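Local structure of Non-structural polyprotein (Sindbis virus, 4GUA) at residues L284-V289 against R316-T321; E278-A283 against I514-V519; R310-S315 against T505-E510; A433-V438 against T472-T477; V266-G271 against E304-F309. The protein carries the nsP2 cysteine protease and the beginning of nsP3 in one uncleaved chain, and probably cuts the viral replicase polyprotein into its mature parts. One frame throughout, in Å; residues are numbered along the deposited sequence.

Contact 1 (L284-V289 against R316-T321)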
# COMPACT_ATOMS: atom_id res chain seq x y z
N LEU A 284 4.52 5.19 6.72
CA LEU A 284 5.41 6.30 6.42
C LEU A 284 4.73 7.22 5.43
O LEU A 284 4.79 8.45 5.54
CB LEU A 284 6.72 5.76 5.85
CG LEU A 284 7.87 6.75 5.69
CD1 LEU A 284 8.11 7.56 6.95
CD2 LEU A 284 9.11 5.97 5.33
N ALA A 285 4.06 6.62 4.45
CA ALA A 285 3.40 7.35 3.39
C ALA A 285 2.22 8.15 3.93
O ALA A 285 1.89 9.22 3.42
CB ALA A 285 2.94 6.39 2.31
N ARG A 286 1.57 7.62 4.95
CA ARG A 286 0.41 8.29 5.53
C ARG A 286 0.79 9.71 5.98
O ARG A 286 -0.06 10.60 6.06
CB ARG A 286 -0.18 7.49 6.70
CG ARG A 286 -1.60 7.02 6.42
CD ARG A 286 -2.31 6.28 7.56
NE ARG A 286 -1.48 5.71 8.61
CZ ARG A 286 -0.98 4.47 8.60
NH1 ARG A 286 -1.18 3.67 7.56
NH2 ARG A 286 -0.25 4.04 9.62
N LYS A 287 2.07 9.92 6.28
CA LYS A 287 2.55 11.21 6.79
C LYS A 287 2.79 12.27 5.71
O LYS A 287 3.09 13.43 6.04
CB LYS A 287 3.85 11.01 7.57
CG LYS A 287 3.71 10.10 8.77
CD LYS A 287 5.02 9.93 9.51
CE LYS A 287 4.88 8.95 10.67
NZ LYS A 287 3.83 9.36 11.63
N PHE A 288 2.67 11.90 4.44
CA PHE A 288 3.01 12.80 3.33
C PHE A 288 1.86 12.99 2.37
O PHE A 288 0.99 12.12 2.24
CB PHE A 288 4.23 12.29 2.56
CG PHE A 288 5.50 12.29 3.36
CD1 PHE A 288 5.79 11.26 4.24
CD2 PHE A 288 6.41 13.32 3.21
CE1 PHE A 288 6.96 11.27 4.98
CE2 PHE A 288 7.59 13.33 3.93
CZ PHE A 288 7.86 12.30 4.82
N VAL A 289 1.86 14.13 1.68
CA VAL A 289 0.82 14.45 0.71
C VAL A 289 0.90 13.52 -0.50
O VAL A 289 -0.11 12.98 -0.96
CB VAL A 289 0.95 15.91 0.22
CG1 VAL A 289 -0.14 16.24 -0.78
CG2 VAL A 289 0.89 16.87 1.38
N ARG A 316 -2.60 12.21 10.52
CA ARG A 316 -3.10 11.06 11.26
C ARG A 316 -4.08 10.27 10.40
O ARG A 316 -3.89 9.09 10.10
CB ARG A 316 -3.76 11.49 12.59
CG ARG A 316 -4.55 12.82 12.63
CD ARG A 316 -3.75 14.11 12.40
NE ARG A 316 -4.63 15.23 12.07
CZ ARG A 316 -5.35 15.35 10.96
NH1 ARG A 316 -5.32 14.42 10.04
NH2 ARG A 316 -6.11 16.41 10.77
N THR A 317 -5.16 10.95 10.02
CA THR A 317 -6.31 10.34 9.37
C THR A 317 -6.18 10.19 7.85
O THR A 317 -7.11 9.71 7.21
CB THR A 317 -7.56 11.19 9.63
OG1 THR A 317 -7.33 12.53 9.16
CG2 THR A 317 -7.88 11.23 11.11
N ARG A 318 -5.05 10.60 7.27
CA ARG A 318 -4.86 10.44 5.83
C ARG A 318 -5.08 8.98 5.43
O ARG A 318 -4.50 8.08 6.03
CB ARG A 318 -3.46 10.87 5.40
CG ARG A 318 -3.04 10.32 4.04
CD ARG A 318 -2.51 11.43 3.16
NE ARG A 318 -1.53 12.20 3.90
CZ ARG A 318 -1.39 13.52 3.82
NH1 ARG A 318 -2.15 14.25 3.02
NH2 ARG A 318 -0.47 14.12 4.55
N GLN A 319 -5.89 8.76 4.40
CA GLN A 319 -6.16 7.39 3.98
C GLN A 319 -5.32 7.08 2.75
O GLN A 319 -5.64 7.52 1.65
CB GLN A 319 -7.65 7.23 3.67
CG GLN A 319 -8.52 7.47 4.89
CD GLN A 319 -10.01 7.41 4.59
OE1 GLN A 319 -10.46 7.73 3.49
NE2 GLN A 319 -10.78 7.01 5.59
N PHE A 320 -4.28 6.28 2.95
CA PHE A 320 -3.34 5.95 1.89
C PHE A 320 -3.59 4.55 1.34
O PHE A 320 -3.81 3.62 2.11
CB PHE A 320 -1.90 6.05 2.40
CG PHE A 320 -0.87 5.54 1.42
CD1 PHE A 320 -0.31 6.40 0.48
CD2 PHE A 320 -0.47 4.21 1.44
CE1 PHE A 320 0.63 5.94 -0.43
CE2 PHE A 320 0.47 3.74 0.54
CZ PHE A 320 1.02 4.61 -0.40
N THR A 321 -3.57 4.42 0.02
CA THR A 321 -3.68 3.11 -0.61
C THR A 321 -2.58 2.98 -1.66
O THR A 321 -2.26 3.96 -2.33
CB THR A 321 -5.07 2.91 -1.24
OG1 THR A 321 -5.28 3.85 -2.30
CG2 THR A 321 -6.16 3.10 -0.18
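R318 and F320 of the loop 316-321 lie against the end of helix 275-286 and the turn into strand 288-294. This helix and strand belong to the methyltransferase-like sheet domain of the nsP2 part.

The polar part is carried by R318. Its chain bends at chi2 and chi3, and NE donates to R286 O at 3.1 Å. The bond is nearly straight, with an angle of 166° at the hydrogen. The acceptor lies in the guanidinium plane, but NE sits above the carbonyl plane of R286. F288 O lies over one face of the same guanidinium, 3.2 Å from CZ, in a position that makes no hydrogen bond. V289 CA is over that face too. NH2 of R318 forms a salt bridge with D313. The cation therefore stands by backbone carbonyls where the helix gives out, which probably suits the negative end of the helix dipole.

The apolar part has two pieces. R286 CG is 4.1 Å from F320 CB. F320 has CG anti to its backbone N and beside the carbonyl carbon (chi1 172°), which directs the ring to A285. V291 of strand 288-294 also touches this side chain. A285 makes a CH-pi contact over the ring face: its CB stands 3.6 Å from the centroid of the F320 ring, 12° off the ring normal.

Contact 2 (E278-A283 against I514-V519)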
# COMPACT_ATOMS: atom_id res chain seq x y z
N GLU A 278 5.91 -3.37 3.25
CA GLU A 278 4.73 -2.65 2.77
C GLU A 278 4.00 -1.94 3.91
O GLU A 278 3.46 -0.84 3.74
CB GLU A 278 3.77 -3.57 2.02
CG GLU A 278 2.52 -2.83 1.51
CD GLU A 278 1.64 -3.66 0.59
OE1 GLU A 278 2.00 -4.81 0.26
OE2 GLU A 278 0.58 -3.15 0.19
N ASP A 279 3.96 -2.58 5.08
CA ASP A 279 3.29 -1.99 6.22
C ASP A 279 4.03 -0.72 6.62
O ASP A 279 3.41 0.28 7.01
CB ASP A 279 3.25 -2.95 7.41
CG ASP A 279 2.29 -4.10 7.21
OD1 ASP A 279 1.48 -4.07 6.26
OD2 ASP A 279 2.35 -5.04 8.03
N VAL A 280 5.35 -0.78 6.53
CA VAL A 280 6.21 0.33 6.91
C VAL A 280 6.07 1.50 5.95
O VAL A 280 5.96 2.65 6.36
CB VAL A 280 7.68 -0.06 6.92
CG1 VAL A 280 8.55 1.18 7.09
CG2 VAL A 280 7.96 -1.06 8.03
N VAL A 281 6.13 1.19 4.66
CA VAL A 281 6.05 2.20 3.63
C VAL A 281 4.67 2.84 3.67
O VAL A 281 4.52 4.02 3.35
CB VAL A 281 6.35 1.59 2.25
CG1 VAL A 281 5.96 2.55 1.14
CG2 VAL A 281 7.83 1.25 2.15
N THR A 282 3.67 2.07 4.07
CA THR A 282 2.31 2.60 4.15
C THR A 282 2.18 3.59 5.31
O THR A 282 1.63 4.68 5.16
CB THR A 282 1.28 1.48 4.32
OG1 THR A 282 1.25 0.67 3.15
CG2 THR A 282 -0.10 2.06 4.55
N ALA A 283 2.66 3.20 6.48
CA ALA A 283 2.60 4.08 7.65
C ALA A 283 3.38 5.35 7.38
O ALA A 283 2.96 6.45 7.73
CB ALA A 283 3.17 3.37 8.86
N ILE A 514 6.35 5.72 13.42
CA ILE A 514 5.77 5.02 12.29
C ILE A 514 5.12 3.74 12.80
O ILE A 514 5.81 2.76 13.07
CB ILE A 514 6.89 4.62 11.29
CG1 ILE A 514 7.60 5.87 10.77
CG2 ILE A 514 6.34 3.81 10.13
CD1 ILE A 514 8.91 5.58 10.09
N ASP A 515 3.79 3.70 12.86
CA ASP A 515 3.15 2.51 13.40
C ASP A 515 2.70 1.66 12.23
O ASP A 515 1.68 1.93 11.60
CB ASP A 515 1.94 2.90 14.26
CG ASP A 515 1.46 1.76 15.15
OD1 ASP A 515 1.96 0.63 14.99
OD2 ASP A 515 0.60 2.01 16.03
N ASP A 516 3.45 0.60 11.96
CA ASP A 516 3.18 -0.25 10.81
C ASP A 516 2.27 -1.41 11.16
O ASP A 516 1.79 -2.11 10.27
CB ASP A 516 4.49 -0.75 10.20
CG ASP A 516 5.42 -1.36 11.22
OD1 ASP A 516 5.34 -0.99 12.41
OD2 ASP A 516 6.26 -2.19 10.83
N GLU A 517 2.02 -1.63 12.45
CA GLU A 517 1.08 -2.67 12.88
C GLU A 517 -0.37 -2.17 12.86
O GLU A 517 -1.28 -2.92 12.52
CB GLU A 517 1.46 -3.22 14.26
CG GLU A 517 1.01 -2.35 15.43
CD GLU A 517 0.53 -3.15 16.63
OE1 GLU A 517 0.53 -4.41 16.58
OE2 GLU A 517 0.18 -2.51 17.65
N LEU A 518 -0.57 -0.89 13.16
CA LEU A 518 -1.92 -0.37 13.39
C LEU A 518 -2.87 -0.58 12.22
O LEU A 518 -2.55 -0.28 11.06
CB LEU A 518 -1.87 1.13 13.72
CG LEU A 518 -3.17 1.73 14.26
CD1 LEU A 518 -3.59 1.06 15.57
CD2 LEU A 518 -3.02 3.22 14.45
N VAL A 519 -4.05 -1.10 12.53
CA VAL A 519 -5.11 -1.31 11.56
C VAL A 519 -6.28 -0.37 11.82
O VAL A 519 -6.73 -0.23 12.95
CB VAL A 519 -5.63 -2.74 11.60
CG1 VAL A 519 -6.84 -2.88 10.70
CG2 VAL A 519 -4.53 -3.71 11.19
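D279 and D516 meet where the loop 514-519 passes helix 275-286, with their CA atoms 4.9 Å apart. No hydrogen bond joins the two segments. D516 has CG between its backbone N and carbonyl carbon (chi1 51°), the crowded position. Its carboxylate lies beside V280, with the two side chains pointing the same way and OD2 3.5 Å from V280 CG2. D516 CB rests on D279 O. In the other direction, D279 CB approaches D516 O at 3.3 Å.

The two carboxylates stay apart, D279 OD2 and D516 OD2 being 5.6 Å from each other. Each has a basic partner: R275 and K539 for D279, K249 for D516. These cations probably offset the repulsion.

I514 holds CG2 anti to its backbone N, the position from which this methyl meets A283 CB at 3.4 Å. The same CB also touches D515 O, from a direction about perpendicular to the methyl.

The loop belongs to the nsP3 zinc-binding family region, and the helix follows strand 263-269 of the nsP2 sheet. Helix 237-257 flanks both: I514 touches its R253 and L256, and V280 touches its K249.

Contact 3 (R310-S315 against T505-E510)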
# COMPACT_ATOMS: atom_id res chain seq x y z
N ARG A 310 6.79 13.26 -0.43
CA ARG A 310 6.78 14.71 -0.65
C ARG A 310 5.84 15.45 0.29
O ARG A 310 4.67 15.07 0.44
CB ARG A 310 6.34 15.02 -2.08
CG ARG A 310 7.30 14.58 -3.16
CD ARG A 310 6.77 14.99 -4.53
NE ARG A 310 7.56 14.39 -5.61
CZ ARG A 310 8.76 14.80 -5.96
NH1 ARG A 310 9.34 15.82 -5.33
NH2 ARG A 310 9.41 14.20 -6.95
N GLN A 311 6.33 16.55 0.87
CA GLN A 311 5.51 17.41 1.73
C GLN A 311 4.99 16.75 3.00
O GLN A 311 3.83 16.33 3.05
CB GLN A 311 4.35 18.00 0.95
CG GLN A 311 4.75 18.95 -0.15
CD GLN A 311 3.54 19.53 -0.85
OE1 GLN A 311 3.26 20.71 -0.73
NE2 GLN A 311 2.82 18.68 -1.58
N LEU A 312 5.85 16.65 4.01
CA LEU A 312 5.46 16.03 5.27
C LEU A 312 4.58 16.96 6.09
O LEU A 312 5.02 18.03 6.49
CB LEU A 312 6.73 15.78 6.10
CG LEU A 312 6.55 15.50 7.60
CD1 LEU A 312 6.10 14.08 7.82
CD2 LEU A 312 7.85 15.77 8.34
N ASP A 313 3.32 16.56 6.29
CA ASP A 313 2.48 17.15 7.33
C ASP A 313 2.24 16.22 8.53
O ASP A 313 1.58 16.59 9.50
CB ASP A 313 1.15 17.63 6.74
CG ASP A 313 0.36 16.52 6.09
OD1 ASP A 313 0.68 15.34 6.35
OD2 ASP A 313 -0.58 16.82 5.32
N ASN A 314 2.77 15.00 8.44
CA ASN A 314 2.56 13.98 9.47
C ASN A 314 1.09 13.82 9.87
O ASN A 314 0.73 13.83 11.05
CB ASN A 314 3.40 14.28 10.72
CG ASN A 314 3.40 13.14 11.71
OD1 ASN A 314 3.35 11.97 11.33
ND2 ASN A 314 3.45 13.47 12.99
N SER A 315 0.24 13.64 8.87
CA SER A 315 -1.19 13.52 9.10
C SER A 315 -1.50 12.20 9.79
O SER A 315 -0.76 11.21 9.69
CB SER A 315 -1.96 13.60 7.77
OG SER A 315 -3.35 13.40 7.97
N THR A 505 3.05 24.36 5.80
CA THR A 505 4.02 25.03 6.66
C THR A 505 4.13 24.46 8.08
O THR A 505 4.98 24.89 8.86
CB THR A 505 3.71 26.53 6.75
OG1 THR A 505 2.40 26.72 7.30
CG2 THR A 505 3.76 27.15 5.36
N GLU A 506 3.28 23.49 8.42
CA GLU A 506 3.24 22.96 9.78
C GLU A 506 2.64 21.56 9.87
O GLU A 506 1.88 21.15 9.00
CB GLU A 506 2.46 23.90 10.69
CG GLU A 506 1.03 24.10 10.26
CD GLU A 506 0.28 25.04 11.17
OE1 GLU A 506 0.94 25.72 11.99
OE2 GLU A 506 -0.97 25.10 11.07
N LEU A 507 2.97 20.87 10.95
CA LEU A 507 2.51 19.50 11.19
C LEU A 507 1.08 19.44 11.71
O LEU A 507 0.65 20.29 12.47
CB LEU A 507 3.43 18.83 12.20
CG LEU A 507 4.90 18.78 11.78
CD1 LEU A 507 5.69 17.85 12.70
CD2 LEU A 507 5.03 18.35 10.33
N LYS A 508 0.34 18.41 11.29
CA LYS A 508 -1.01 18.21 11.80
C LYS A 508 -0.99 17.40 13.09
O LYS A 508 -1.98 17.36 13.83
CB LYS A 508 -1.87 17.52 10.73
CG LYS A 508 -2.01 18.33 9.45
CD LYS A 508 -3.30 18.00 8.71
CE LYS A 508 -3.12 16.84 7.76
NZ LYS A 508 -4.38 16.51 7.03
N ASP A 509 0.14 16.76 13.37
CA ASP A 509 0.38 16.08 14.63
C ASP A 509 1.89 16.03 14.86
O ASP A 509 2.67 15.99 13.91
CB ASP A 509 -0.19 14.66 14.60
CG ASP A 509 -0.16 13.99 15.97
OD1 ASP A 509 -1.05 14.26 16.79
OD2 ASP A 509 0.76 13.18 16.21
N GLU A 510 2.31 16.07 16.12
CA GLU A 510 3.73 16.10 16.42
C GLU A 510 4.34 14.72 16.70
O GLU A 510 5.56 14.60 16.83
CB GLU A 510 4.01 17.06 17.57
CG GLU A 510 4.26 18.48 17.09
CD GLU A 510 4.81 19.39 18.17
OE1 GLU A 510 4.60 19.10 19.37
OE2 GLU A 510 5.47 20.39 17.81
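D313 and K508 lie side by side with their side chains pointing the same way, where the end of strand 305-312 meets the loop that follows helix 488-502. Their backbones are joined as well. K508 N donates to D313 O at 2.8 Å, almost straight at 174° and in the carbonyl plane. L507 CA approaches the same oxygen as a C-H donor.

The K508 chain bends at chi3 (-88°), which places CE near S315 CB, 3.4 Å away. NZ then reaches S315 OG in a weak hydrogen bond. The charge pairing is loose: D313 OD2 and K508 NZ are 4.2 Å apart, beyond a salt bridge. The salt-bridge partner of D313 is R318.

N314 turns toward the loop, its CG anti to the backbone N. ND2 donates to D509 O at 2.8 Å and approaches from above that carbonyl plane. The same nitrogen also serves D511 O, while OD1 takes a hydrogen bond from K287 NZ. The carboxamide is thus gripped at both ends and its rotation is fixed.

L507 brings CD2 alongside L312, 4.2 Å from its CG, as a small apolar patch. Its CD2 also lies near L312 O.

The loop is therefore held mainly through its main chain, by one backbone amide and one carbonyl. The D313 and K508 charges are near but form no salt bridge, so their attraction is probably a secondary, long-range one. The polar groups of D313 and N314 instead tie this junction to R318 and K287.

Contact 4 (A433-V438 against T472-T477)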
# COMPACT_ATOMS: atom_id res chain seq x y z
N ALA A 433 -10.94 6.63 -11.16
CA ALA A 433 -10.83 5.88 -12.41
C ALA A 433 -9.97 6.64 -13.41
O ALA A 433 -9.14 6.05 -14.11
CB ALA A 433 -12.20 5.62 -12.98
N VAL A 434 -10.16 7.96 -13.47
CA VAL A 434 -9.30 8.80 -14.29
C VAL A 434 -7.85 8.58 -13.84
O VAL A 434 -6.96 8.39 -14.67
CB VAL A 434 -9.65 10.30 -14.15
CG1 VAL A 434 -8.62 11.18 -14.85
CG2 VAL A 434 -11.05 10.58 -14.69
N ALA A 435 -7.64 8.57 -12.53
CA ALA A 435 -6.30 8.37 -11.99
C ALA A 435 -5.75 6.98 -12.32
O ALA A 435 -4.55 6.81 -12.57
CB ALA A 435 -6.31 8.59 -10.48
N ASP A 436 -6.63 5.98 -12.33
CA ASP A 436 -6.21 4.62 -12.61
C ASP A 436 -5.64 4.56 -14.01
O ASP A 436 -4.56 4.01 -14.23
CB ASP A 436 -7.39 3.64 -12.48
CG ASP A 436 -7.74 3.31 -11.03
OD1 ASP A 436 -6.86 3.44 -10.15
OD2 ASP A 436 -8.91 2.93 -10.78
N LEU A 437 -6.36 5.17 -14.96
CA LEU A 437 -5.94 5.19 -16.36
C LEU A 437 -4.65 5.97 -16.57
O LEU A 437 -3.77 5.55 -17.34
CB LEU A 437 -7.06 5.77 -17.22
CG LEU A 437 -8.23 4.81 -17.41
CD1 LEU A 437 -9.43 5.51 -18.04
CD2 LEU A 437 -7.79 3.62 -18.26
N VAL A 438 -4.54 7.11 -15.90
CA VAL A 438 -3.35 7.96 -16.01
C VAL A 438 -2.12 7.16 -15.61
O VAL A 438 -1.10 7.18 -16.29
CB VAL A 438 -3.47 9.20 -15.12
CG1 VAL A 438 -2.10 9.84 -14.89
CG2 VAL A 438 -4.42 10.20 -15.74
N THR A 472 -7.87 14.47 -4.49
CA THR A 472 -7.76 13.26 -3.68
C THR A 472 -7.33 12.12 -4.59
O THR A 472 -6.44 11.33 -4.25
CB THR A 472 -9.10 12.87 -3.02
OG1 THR A 472 -9.48 13.85 -2.06
CG2 THR A 472 -8.98 11.52 -2.34
N ALA A 473 -7.97 12.04 -5.75
CA ALA A 473 -7.66 11.01 -6.73
C ALA A 473 -6.32 11.25 -7.43
O ALA A 473 -5.53 10.32 -7.60
CB ALA A 473 -8.78 10.92 -7.76
N LEU A 474 -6.07 12.49 -7.85
CA LEU A 474 -4.95 12.78 -8.74
C LEU A 474 -3.63 13.12 -8.04
O LEU A 474 -2.61 13.28 -8.70
CB LEU A 474 -5.33 13.89 -9.73
CG LEU A 474 -6.27 13.39 -10.83
CD1 LEU A 474 -6.97 14.54 -11.51
CD2 LEU A 474 -5.48 12.59 -11.85
N ASP A 475 -3.65 13.25 -6.72
CA ASP A 475 -2.41 13.30 -5.96
C ASP A 475 -1.75 11.93 -6.07
O ASP A 475 -0.54 11.78 -5.89
CB ASP A 475 -2.70 13.62 -4.50
CG ASP A 475 -3.08 15.07 -4.28
OD1 ASP A 475 -2.99 15.87 -5.24
OD2 ASP A 475 -3.47 15.41 -3.14
N ARG A 476 -2.57 10.94 -6.40
CA ARG A 476 -2.18 9.55 -6.49
C ARG A 476 -1.67 9.20 -7.89
O ARG A 476 -1.68 8.03 -8.27
CB ARG A 476 -3.34 8.64 -6.07
CG ARG A 476 -3.42 8.38 -4.56
CD ARG A 476 -2.15 8.74 -3.83
NE ARG A 476 -2.35 8.91 -2.39
CZ ARG A 476 -1.38 9.20 -1.54
NH1 ARG A 476 -0.14 9.33 -1.96
NH2 ARG A 476 -1.64 9.35 -0.25
N THR A 477 -1.37 10.22 -8.69
CA THR A 477 -0.66 10.01 -9.95
C THR A 477 0.66 10.79 -10.01
O THR A 477 0.97 11.57 -9.10
CB THR A 477 -1.52 10.46 -11.15
OG1 THR A 477 -1.62 11.89 -11.16
CG2 THR A 477 -2.91 9.85 -11.10
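In the macro domain, A435 and V438 of helix 420-440 pack against A473, L474 and T477 at the end of helix 463-474. A macro domain is an alpha/beta fold with helices on both sides of a mixed sheet. Here two of its helices meet through small side chains, and their backbones come close: the CA atoms of A435 and L474 are 5.6 Å apart.

A435 CB is the centre of the contact. It faces the carbonyl O of A473 at 3.4 Å and the CG2 methyl of T477 at 3.7 Å. L474 CD2 and A473 CB approach it more loosely, at 4.3 and 4.4 Å. No hydrogen bond crosses between the segments.

T477 closes a type I beta turn that starts at L474. Its OG1 lies between the backbone N and the carbonyl carbon (chi1 70°), and donates to L474 O at 3.0 Å. CG2 is then anti to the carbonyl carbon, and this methyl is presented to helix 420-440. V438 crosses T477 at about a right angle. Its CG1 meets T477 CB at 3.8 Å. The hydroxyl thus serves its own turn, while the carbons of the threonine serve the neighbouring helix.

Just past the segment, N439 donates from ND2 to R476 O and adds a polar tie between the same elements. On its sheet side, helix 420-440 rests on strands 397-402 and 405-410: A433 touches A397, V434 touches A410, and L437 touches M399 and I408. D475 bonds to K501 of helix 488-502 and to Y346 of strand 346-349.

Contact 5 (V266-G271 against E304-F309)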
# COMPACT_ATOMS: atom_id res chain seq x y z
N VAL A 266 13.76 11.42 0.63
CA VAL A 266 14.13 10.42 -0.36
C VAL A 266 14.88 9.32 0.36
O VAL A 266 15.83 9.59 1.06
CB VAL A 266 15.04 11.05 -1.44
CG1 VAL A 266 15.56 9.99 -2.41
CG2 VAL A 266 14.29 12.15 -2.19
N VAL A 267 14.43 8.07 0.24
CA VAL A 267 15.08 6.97 0.96
C VAL A 267 15.25 5.75 0.08
O VAL A 267 14.31 5.28 -0.55
CB VAL A 267 14.28 6.58 2.24
CG1 VAL A 267 12.80 6.45 1.94
CG2 VAL A 267 14.83 5.28 2.83
N LYS A 268 16.47 5.22 0.04
CA LYS A 268 16.76 4.07 -0.80
C LYS A 268 16.04 2.81 -0.31
O LYS A 268 16.04 2.49 0.89
CB LYS A 268 18.27 3.83 -0.86
CG LYS A 268 18.64 2.50 -1.48
CD LYS A 268 20.14 2.29 -1.54
CE LYS A 268 20.81 3.24 -2.52
NZ LYS A 268 22.28 3.00 -2.58
N SER A 269 15.42 2.10 -1.24
CA SER A 269 14.74 0.85 -0.95
C SER A 269 14.88 -0.11 -2.11
O SER A 269 15.38 0.24 -3.17
CB SER A 269 13.24 1.08 -0.69
OG SER A 269 12.52 1.21 -1.91
N TYR A 270 14.49 -1.35 -1.86
CA TYR A 270 14.36 -2.38 -2.88
C TYR A 270 12.89 -2.59 -3.28
O TYR A 270 12.53 -3.62 -3.85
CB TYR A 270 15.12 -3.62 -2.42
CG TYR A 270 16.53 -3.21 -2.06
CD1 TYR A 270 17.54 -3.22 -3.02
CD2 TYR A 270 16.84 -2.74 -0.79
CE1 TYR A 270 18.83 -2.81 -2.71
CE2 TYR A 270 18.13 -2.32 -0.47
CZ TYR A 270 19.11 -2.36 -1.43
OH TYR A 270 20.39 -1.95 -1.13
N GLY A 271 12.04 -1.66 -2.88
CA GLY A 271 10.60 -1.78 -3.04
C GLY A 271 10.07 -2.18 -1.68
O GLY A 271 10.84 -2.18 -0.71
N GLU A 304 17.60 -1.71 -6.73
CA GLU A 304 17.55 -0.46 -5.96
C GLU A 304 16.46 0.48 -6.48
O GLU A 304 16.31 0.68 -7.68
CB GLU A 304 18.91 0.24 -5.97
CG GLU A 304 19.86 -0.31 -4.92
CD GLU A 304 21.13 0.49 -4.77
OE1 GLU A 304 21.29 1.47 -5.53
OE2 GLU A 304 21.96 0.15 -3.90
N MET A 305 15.68 1.02 -5.55
CA MET A 305 14.58 1.91 -5.87
C MET A 305 14.55 3.01 -4.82
O MET A 305 14.45 2.73 -3.63
CB MET A 305 13.26 1.14 -5.82
CG MET A 305 12.04 1.90 -6.29
SD MET A 305 12.05 2.16 -8.07
CE MET A 305 11.93 0.48 -8.68
N TYR A 306 14.64 4.27 -5.24
CA TYR A 306 14.49 5.36 -4.30
C TYR A 306 13.02 5.71 -4.16
O TYR A 306 12.33 5.94 -5.16
CB TYR A 306 15.27 6.60 -4.74
CG TYR A 306 16.77 6.50 -4.62
CD1 TYR A 306 17.41 6.64 -3.39
CD2 TYR A 306 17.56 6.29 -5.74
CE1 TYR A 306 18.80 6.56 -3.29
CE2 TYR A 306 18.94 6.21 -5.65
CZ TYR A 306 19.56 6.35 -4.43
OH TYR A 306 20.94 6.26 -4.37
N LEU A 307 12.53 5.68 -2.92
CA LEU A 307 11.20 6.17 -2.57
C LEU A 307 11.21 7.66 -2.25
O LEU A 307 12.02 8.14 -1.47
CB LEU A 307 10.66 5.40 -1.37
CG LEU A 307 10.55 3.88 -1.54
CD1 LEU A 307 10.15 3.23 -0.22
CD2 LEU A 307 9.57 3.52 -2.64
N ILE A 308 10.29 8.39 -2.86
CA ILE A 308 10.18 9.83 -2.67
C ILE A 308 8.88 10.22 -1.97
O ILE A 308 7.80 10.16 -2.55
CB ILE A 308 10.25 10.53 -4.04
CG1 ILE A 308 11.55 10.11 -4.75
CG2 ILE A 308 10.18 12.04 -3.89
CD1 ILE A 308 11.61 10.49 -6.20
N PHE A 309 8.98 10.61 -0.70
CA PHE A 309 7.85 11.11 0.07
C PHE A 309 7.86 12.64 0.05
O PHE A 309 8.84 13.25 0.49
CB PHE A 309 7.95 10.61 1.52
CG PHE A 309 8.03 9.11 1.64
CD1 PHE A 309 9.24 8.45 1.51
CD2 PHE A 309 6.89 8.36 1.89
CE1 PHE A 309 9.31 7.06 1.62
CE2 PHE A 309 6.96 6.97 2.00
CZ PHE A 309 8.17 6.33 1.87
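K268 reaches E304 and Y306 with CG anti to its backbone N (chi1 168°) and a bend at chi3 (-68°) that places CE 3.5 Å from Y306 OH. The strands are 263-269 and 305-312, neighbours in a seven-stranded sheet of order 3-2-1-4-5-7-6. Strand 305-312 runs antiparallel to its neighbours, the signature of the class I methyltransferase fold.

NZ of K268 forms a salt bridge with E304 OE2 at 3.2 Å, from above the carboxylate plane. The other oxygen, OE1, is held by S300 N. E304 CG lies by Y270 CE1, the two side chains pointing the same way. Y306 OH bonds to N228.

The backbones pair along the strands. V267 and L307 form a hydrogen-bonded pair, with V267 N to L307 O and L307 N to V267 O both 3.0 Å. S269 and M305 are the next hydrogen-bonded pair. With OG between backbone N and carbonyl carbon (chi1 80°), S269 donates from OG to M305 O at 3.0 Å, on the opposite face of that carbonyl from S269 N. OG also accepts from G271 N in an ST turn.

V266 packs on I308 and Y306 on one face of the sheet. On the other face, L307 contacts I329 of helix 323-333. There V267 CG1 meets the edge of the F309 ring, 3.6 Å from CE1.

Contacts 1, 2, 3 and 5 gather round the methyltransferase-like sheet. Contacts 1 and 2 share helix 275-286, and their centres are 10 Å apart. Contacts 3 and 5 share strand 305-312, their centres 20 Å apart. Contacts 1 and 3 touch where F288 packs on L312. Contact 4 lies in the macro domain, its centre 16 Å from that of contact 1, and its R476 touches F320 of contact 1. Along the chain contact 5 closes before contacts 3 and 4, and contact 4 is nested within the loops closed by contacts 2 and 3. Residues 505-519 thus return to nsP2, to the end of strand 305-312 and to helix 275-286, consistent with nsP2 and nsP3 parts packed together in the precursor.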